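Local coordinates for protein Non-ribosomal peptide synthetase (Methanobrevibacter ruminantium, PDB 6VTJ) that probably carries a peptide on the phosphopantetheine arm of its carrier domain and releases it by reducing the thioester in its reductase domain, at residues 37-42 with 66-71; 260-265 with 315-320; 275-278 with 283-286. One frame throughout, in Å; residues are numbered along the deposited sequence.

Contact 1. Residues 37-42 with 66-71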
# COMPACT_ATOMS: atom_id res chain seq x y z
N ASP A 37 -2.22 -27.35 -14.34
CA ASP A 37 -2.46 -26.06 -14.97
C ASP A 37 -2.38 -24.94 -13.93
O ASP A 37 -3.09 -24.97 -12.91
CB ASP A 37 -3.81 -26.05 -15.66
CG ASP A 37 -3.85 -26.95 -16.89
OD1 ASP A 37 -2.89 -27.73 -17.10
OD2 ASP A 37 -4.86 -26.87 -17.63
N ASN A 38 -1.52 -23.96 -14.19
CA ASN A 38 -1.40 -22.78 -13.35
C ASN A 38 -2.62 -21.88 -13.53
O ASN A 38 -2.89 -21.42 -14.65
CB ASN A 38 -0.11 -22.04 -13.72
CG ASN A 38 0.21 -20.89 -12.80
OD1 ASN A 38 -0.65 -20.06 -12.48
ND2 ASN A 38 1.47 -20.80 -12.37
N PHE A 39 -3.35 -21.63 -12.44
CA PHE A 39 -4.53 -20.76 -12.48
C PHE A 39 -4.25 -19.46 -13.23
O PHE A 39 -5.05 -19.03 -14.07
CB PHE A 39 -5.01 -20.44 -11.06
CG PHE A 39 -6.26 -19.60 -11.02
CD1 PHE A 39 -7.51 -20.15 -11.28
CD2 PHE A 39 -6.20 -18.25 -10.67
CE1 PHE A 39 -8.66 -19.38 -11.23
CE2 PHE A 39 -7.36 -17.47 -10.61
CZ PHE A 39 -8.58 -18.03 -10.89
N PHE A 40 -3.13 -18.81 -12.92
CA PHE A 40 -2.85 -17.50 -13.51
C PHE A 40 -2.23 -17.59 -14.89
O PHE A 40 -2.24 -16.60 -15.63
CB PHE A 40 -1.95 -16.67 -12.58
CG PHE A 40 -2.49 -16.55 -11.19
CD1 PHE A 40 -3.40 -15.55 -10.87
CD2 PHE A 40 -2.10 -17.44 -10.20
CE1 PHE A 40 -3.90 -15.44 -9.59
CE2 PHE A 40 -2.60 -17.34 -8.91
CZ PHE A 40 -3.51 -16.34 -8.61
N GLU A 41 -1.71 -18.76 -15.27
CA GLU A 41 -1.19 -18.93 -16.62
C GLU A 41 -2.28 -19.26 -17.63
O GLU A 41 -2.10 -18.99 -18.82
CB GLU A 41 -0.12 -20.02 -16.65
CG GLU A 41 1.24 -19.59 -16.13
CD GLU A 41 2.23 -20.75 -16.06
N ILE A 42 -3.41 -19.82 -17.20
CA ILE A 42 -4.42 -20.32 -18.13
C ILE A 42 -5.59 -19.37 -18.29
O ILE A 42 -6.60 -19.74 -18.89
CB ILE A 42 -4.91 -21.73 -17.73
CG1 ILE A 42 -5.70 -21.69 -16.42
CG2 ILE A 42 -3.75 -22.70 -17.62
CD1 ILE A 42 -5.87 -23.05 -15.76
N ASP A 66 -4.92 -16.00 -0.09
CA ASP A 66 -3.49 -16.16 -0.40
C ASP A 66 -3.15 -17.59 -0.79
O ASP A 66 -2.09 -17.82 -1.40
CB ASP A 66 -2.60 -15.69 0.77
CG ASP A 66 -2.75 -16.55 2.03
OD1 ASP A 66 -2.65 -17.80 1.95
OD2 ASP A 66 -2.93 -15.97 3.12
N ASP A 67 -4.02 -18.55 -0.44
CA ASP A 67 -3.78 -19.95 -0.79
C ASP A 67 -3.65 -20.13 -2.29
O ASP A 67 -2.82 -20.92 -2.75
CB ASP A 67 -4.92 -20.81 -0.24
CG ASP A 67 -4.81 -21.06 1.24
OD1 ASP A 67 -3.67 -21.00 1.75
OD2 ASP A 67 -5.84 -21.32 1.90
N ILE A 68 -4.46 -19.42 -3.09
CA ILE A 68 -4.40 -19.66 -4.53
C ILE A 68 -3.19 -18.98 -5.15
O ILE A 68 -2.68 -19.45 -6.19
CB ILE A 68 -5.74 -19.27 -5.19
CG1 ILE A 68 -5.64 -19.23 -6.72
CG2 ILE A 68 -6.27 -17.98 -4.64
CD1 ILE A 68 -5.39 -20.60 -7.36
N PHE A 69 -2.67 -17.92 -4.52
CA PHE A 69 -1.42 -17.32 -4.98
C PHE A 69 -0.21 -18.18 -4.61
O PHE A 69 0.77 -18.23 -5.36
CB PHE A 69 -1.27 -15.91 -4.41
CG PHE A 69 -2.20 -14.92 -5.02
CD1 PHE A 69 -1.84 -14.23 -6.17
CD2 PHE A 69 -3.46 -14.71 -4.47
CE1 PHE A 69 -2.71 -13.33 -6.75
CE2 PHE A 69 -4.34 -13.82 -5.06
CZ PHE A 69 -3.96 -13.13 -6.20
N ARG A 70 -0.26 -18.88 -3.47
CA ARG A 70 0.88 -19.72 -3.08
C ARG A 70 0.83 -21.09 -3.74
O ARG A 70 1.89 -21.70 -3.96
CB ARG A 70 0.95 -19.87 -1.56
N ASN A 71 -0.36 -21.60 -4.06
CA ASN A 71 -0.53 -22.93 -4.66
C ASN A 71 -1.39 -22.76 -5.91
O ASN A 71 -2.62 -22.76 -5.82
CB ASN A 71 -1.18 -23.91 -3.68
CG ASN A 71 -0.67 -23.74 -2.26
OD1 ASN A 71 -1.36 -23.18 -1.40
ND2 ASN A 71 0.54 -24.22 -2.01
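F39 and F40, two consecutive aromatic residues, meet I68 and F69 on helix 65-70. Their backbone is shaped by N38, whose OD1 accepts from F40 N at 2.8 Å, in the carbonyl plane, and also from E41 N, which lies well above that plane; these two bonds define an Asx turn and an Asx motif. F39 comes next: with CG anti to its own backbone N (chi1 -177°), its side chain runs inward and crosses that of I68 at about a right angle. I68 CD1 packs on F39 CB at 3.7 Å, and its CG1 comes near F39 CD2. F39 CD2 is also poised over the centre of the F40 ring, 3.7 Å above its plane, so the two neighbouring rings brace each other. F40 then reaches the helix with its far end. CZ lies over one face of the F69 ring, offset toward the rim, 3.6 Å from F69 CE1, and the pair forms an offset stack with planes 30° apart and centroids separated by 4.9 Å. At the F40 edge, in the ring plane, CE2 approaches I68 O at 3.4 Å. F39 and I68 both face inward among helices 15-28 and 46-58, whereas F40 also touches A226 in the reductase part. F69 lies about 5 Å from the bound 4'-phosphopantetheine, beside S46 of its pocket, and the junction joins the loop before helix 46-58 to the short third helix of the four-helix carrier-protein fold.

Contact 2. Residues 260-265 with 315-320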
# COMPACT_ATOMS: atom_id res chain seq x y z
N SER A 260 2.90 -0.99 7.34
CA SER A 260 2.73 -2.44 7.44
C SER A 260 4.04 -3.21 7.53
O SER A 260 3.98 -4.43 7.72
CB SER A 260 1.94 -2.96 6.24
OG SER A 260 0.64 -2.39 6.22
N VAL A 261 5.20 -2.56 7.39
CA VAL A 261 6.44 -3.31 7.58
C VAL A 261 6.58 -3.74 9.02
O VAL A 261 7.20 -4.77 9.30
CB VAL A 261 7.70 -2.55 7.11
CG1 VAL A 261 7.64 -2.26 5.62
CG2 VAL A 261 7.92 -1.29 7.93
N LEU A 262 6.01 -2.98 9.97
CA LEU A 262 5.84 -3.46 11.35
C LEU A 262 4.61 -4.37 11.37
O LEU A 262 3.51 -4.00 11.78
CB LEU A 262 5.70 -2.30 12.32
CG LEU A 262 6.75 -1.22 12.10
CD1 LEU A 262 6.58 -0.11 13.10
CD2 LEU A 262 8.18 -1.79 12.16
N SER A 263 4.80 -5.60 10.88
CA SER A 263 3.67 -6.41 10.45
C SER A 263 3.05 -7.25 11.55
O SER A 263 1.89 -7.64 11.41
CB SER A 263 4.10 -7.33 9.31
OG SER A 263 5.19 -8.15 9.72
N SER A 264 3.77 -7.56 12.61
CA SER A 264 3.32 -8.55 13.58
C SER A 264 4.28 -8.53 14.76
O SER A 264 5.34 -7.90 14.70
CB SER A 264 3.30 -9.94 12.98
OG SER A 264 4.63 -10.43 12.85
N TYR A 265 3.91 -9.25 15.82
CA TYR A 265 4.88 -9.58 16.84
C TYR A 265 6.00 -10.40 16.23
O TYR A 265 5.84 -11.02 15.17
CB TYR A 265 4.24 -10.37 17.99
CG TYR A 265 3.30 -9.56 18.85
CD1 TYR A 265 3.76 -8.53 19.65
CD2 TYR A 265 1.94 -9.85 18.87
CE1 TYR A 265 2.90 -7.80 20.45
CE2 TYR A 265 1.07 -9.12 19.66
CZ TYR A 265 1.56 -8.10 20.45
OH TYR A 265 0.69 -7.38 21.23
N ILE A 315 12.70 7.84 5.32
CA ILE A 315 11.71 6.82 5.07
C ILE A 315 10.43 7.29 5.76
O ILE A 315 10.40 7.45 6.99
CB ILE A 315 12.16 5.45 5.58
CG1 ILE A 315 13.36 4.97 4.74
CG2 ILE A 315 11.00 4.46 5.56
CD1 ILE A 315 14.09 3.80 5.32
N ILE A 316 9.39 7.52 4.97
CA ILE A 316 8.12 8.04 5.46
C ILE A 316 7.12 6.90 5.31
O ILE A 316 6.61 6.66 4.21
CB ILE A 316 7.69 9.30 4.69
CG1 ILE A 316 8.69 10.45 4.92
CG2 ILE A 316 6.27 9.73 5.08
CD1 ILE A 316 8.28 11.76 4.21
N ARG A 317 6.82 6.19 6.40
CA ARG A 317 5.80 5.15 6.37
C ARG A 317 4.40 5.76 6.40
O ARG A 317 4.05 6.48 7.35
CB ARG A 317 5.99 4.19 7.55
CG ARG A 317 7.31 3.46 7.50
CD ARG A 317 7.59 2.72 8.80
NE ARG A 317 8.82 1.95 8.69
CZ ARG A 317 9.57 1.59 9.72
NH1 ARG A 317 9.21 1.95 10.96
NH2 ARG A 317 10.67 0.86 9.52
N VAL A 318 3.59 5.46 5.40
CA VAL A 318 2.22 5.96 5.36
C VAL A 318 1.26 4.80 5.65
O VAL A 318 1.64 3.63 5.68
CB VAL A 318 1.88 6.68 4.03
CG1 VAL A 318 2.78 7.92 3.86
CG2 VAL A 318 1.97 5.74 2.82
N GLY A 319 -0.00 5.16 5.90
CA GLY A 319 -0.96 4.18 6.35
C GLY A 319 -2.08 3.92 5.38
O GLY A 319 -1.84 3.45 4.26
N ASN A 320 -3.30 4.23 5.79
CA ASN A 320 -4.53 3.97 5.03
C ASN A 320 -4.85 5.23 4.22
O ASN A 320 -5.52 6.15 4.70
CB ASN A 320 -5.65 3.59 5.99
CG ASN A 320 -6.98 3.29 5.28
OD1 ASN A 320 -7.02 2.80 4.15
ND2 ASN A 320 -8.07 3.58 5.98
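V261 and L262 lie against the guanidinium group of R317, and this apolar-on-planar packing makes up the contact between the segments. Both methyl-bearing side chains approach the same face of the flat group. V261 CG2 comes nearest, 3.4 Å from R317 NE, and is also 3.8 Å from R317 CZ. With CG1 anti to the carbonyl carbon (chi1 -62°), CG2 falls between the V261 backbone N and carbonyl carbon, facing the arginine. L262 takes the outer end: its CD1 is 4.0 Å from R317 NH1, and its CD2 stands over the same face at 4.1 Å from NH1. Each side chain crosses the arginine at about a right angle, the R317 chain being extended from CG to NE.

No hydrogen bond joins the segments; the polar interactions run to residues around them. R317 NH2 forms a salt bridge with E300 and a hydrogen bond to T281 O, while NH1 bonds H387 NE2, so several polar partners fix the rotation of the buried guanidinium group under its hydrocarbon cover. In the backbone, L262 centres an inverse gamma turn where the chain leaves the 3-10 segment at 260-261.

R317 stands on strand 313-322, which is paired in parallel with strands 252-258 and 385-388. Its side chain passes S257 and V385 on these neighbours. V261 touches both E300 of helix 291-308 and R317 of the strand, and L262 also meets H387 of strand 385-388.

Contact 3. Residues 275-278 with 283-286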
# COMPACT_ATOMS: atom_id res chain seq x y z
N GLN A 275 10.72 -5.78 22.57
CA GLN A 275 10.72 -5.06 21.30
C GLN A 275 9.65 -3.97 21.28
O GLN A 275 8.51 -4.19 21.69
CB GLN A 275 10.50 -6.02 20.13
CG GLN A 275 10.69 -5.37 18.77
CD GLN A 275 12.11 -4.94 18.54
OE1 GLN A 275 13.06 -5.69 18.78
NE2 GLN A 275 12.29 -3.70 18.08
N GLU A 276 10.05 -2.80 20.81
CA GLU A 276 9.16 -1.68 20.54
C GLU A 276 8.91 -1.60 19.04
O GLU A 276 9.68 -2.11 18.23
CB GLU A 276 9.75 -0.36 21.04
CG GLU A 276 9.62 -0.16 22.54
CD GLU A 276 10.81 0.56 23.13
OE1 GLU A 276 11.93 0.00 23.11
OE2 GLU A 276 10.62 1.71 23.61
N TYR A 277 7.82 -0.93 18.68
CA TYR A 277 7.39 -0.86 17.29
C TYR A 277 7.16 0.61 16.97
O TYR A 277 6.02 1.10 16.98
CB TYR A 277 6.16 -1.73 17.07
CG TYR A 277 6.20 -2.99 17.89
CD1 TYR A 277 6.94 -4.10 17.47
CD2 TYR A 277 5.54 -3.07 19.12
CE1 TYR A 277 7.00 -5.25 18.23
CE2 TYR A 277 5.58 -4.22 19.88
CZ TYR A 277 6.30 -5.32 19.43
OH TYR A 277 6.35 -6.47 20.19
N ASP A 278 8.25 1.31 16.68
CA ASP A 278 8.21 2.75 16.51
C ASP A 278 9.14 3.13 15.37
O ASP A 278 9.63 2.28 14.62
CB ASP A 278 8.58 3.45 17.82
CG ASP A 278 9.99 3.14 18.29
OD1 ASP A 278 10.82 2.63 17.51
OD2 ASP A 278 10.29 3.44 19.46
N TYR A 283 13.98 -4.23 11.63
CA TYR A 283 13.88 -5.68 11.59
C TYR A 283 13.88 -6.28 12.99
O TYR A 283 14.79 -6.02 13.78
CB TYR A 283 15.03 -6.27 10.79
CG TYR A 283 14.90 -7.76 10.62
CD1 TYR A 283 13.81 -8.29 9.97
CD2 TYR A 283 15.87 -8.63 11.12
CE1 TYR A 283 13.67 -9.65 9.79
CE2 TYR A 283 15.74 -10.02 10.95
CZ TYR A 283 14.63 -10.52 10.27
OH TYR A 283 14.45 -11.88 10.08
N TYR A 284 12.89 -7.13 13.26
CA TYR A 284 12.86 -7.91 14.50
C TYR A 284 12.26 -9.30 14.25
O TYR A 284 11.57 -9.84 15.13
CB TYR A 284 12.10 -7.15 15.60
CG TYR A 284 10.69 -6.75 15.20
CD1 TYR A 284 10.46 -5.67 14.35
CD2 TYR A 284 9.59 -7.48 15.65
CE1 TYR A 284 9.16 -5.32 13.97
CE2 TYR A 284 8.31 -7.13 15.29
CZ TYR A 284 8.10 -6.06 14.45
OH TYR A 284 6.81 -5.73 14.08
N GLU A 285 12.48 -9.87 13.07
CA GLU A 285 11.90 -11.16 12.66
C GLU A 285 10.37 -11.17 12.76
O GLU A 285 9.76 -12.12 13.24
CB GLU A 285 12.51 -12.31 13.46
CG GLU A 285 13.74 -12.86 12.76
CD GLU A 285 14.48 -13.92 13.54
OE1 GLU A 285 13.88 -14.99 13.80
OE2 GLU A 285 15.66 -13.67 13.88
N GLN A 286 9.76 -10.09 12.27
CA GLN A 286 8.32 -10.03 12.09
C GLN A 286 7.93 -10.84 10.85
O GLN A 286 8.77 -11.23 10.04
CB GLN A 286 7.86 -8.57 11.94
CG GLN A 286 8.38 -7.84 10.69
CD GLN A 286 9.70 -7.06 10.93
OE1 GLN A 286 10.63 -7.59 11.53
NE2 GLN A 286 9.76 -5.81 10.45
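Two parts of the long loop between strand 252-258 and helix 291-308 pack together where Q275 and Y277 close on the ring of Y284. Q275, bent at chi2, lays its amide nearly parallel to that ring, the planes 18° apart. Its OE1 is 3.6 Å from Y284 CB, and its CG is 3.8 Å from Y284 CG. Farther along, Y277 presents CE1 to Y284 CE2 at 3.7 Å; Y284 CE2 lies at the edge of the Y277 ring, and the two planes are inclined at 58°. The loop is an excursion from the Rossmann-like core of the reductase part; neither segment forms a regular helix or strand, and the contact is made by side chains alone. On the other side of the Y284 ring plane from Q275, Q286 OE1 sits 3.4 Å above one face while accepting a nearly straight bond (173°) from Y284 N. Y284 OH meanwhile bonds the carbonyl oxygen of S264. Replacing Y284 by an alanine removes ring and hydroxyl, which would probably leave S264 O without this partner and open a gap beside Q275 and Y277. Q275 NE2 holds its own amide in place by donating to E276 O at 3.1 Å, on an in-plane lone pair.

How the contacts relate
Contact 1 comes first and belongs to the carrier part; contacts 2 and 3 follow in the reductase part, with contact 3 nested inside the loop contact 2 closes. The centres of contacts 2 and 3 are about 11 Å apart and the two touch: besides the S264 link, V261 O probably bonds Q286 NE2 at 3.0 Å, and Y265 packs on Y277. The excursion is thereby joined to segment 260-265, which packs on R317 of strand 313-322. Contact 1 lies about 27 Å from contact 2 and about 32 Å from contact 3, centre to centre. The bound phosphopantetheine, near 66-71 and about 13 Å from the V261 side chain, spans the space between the two parts.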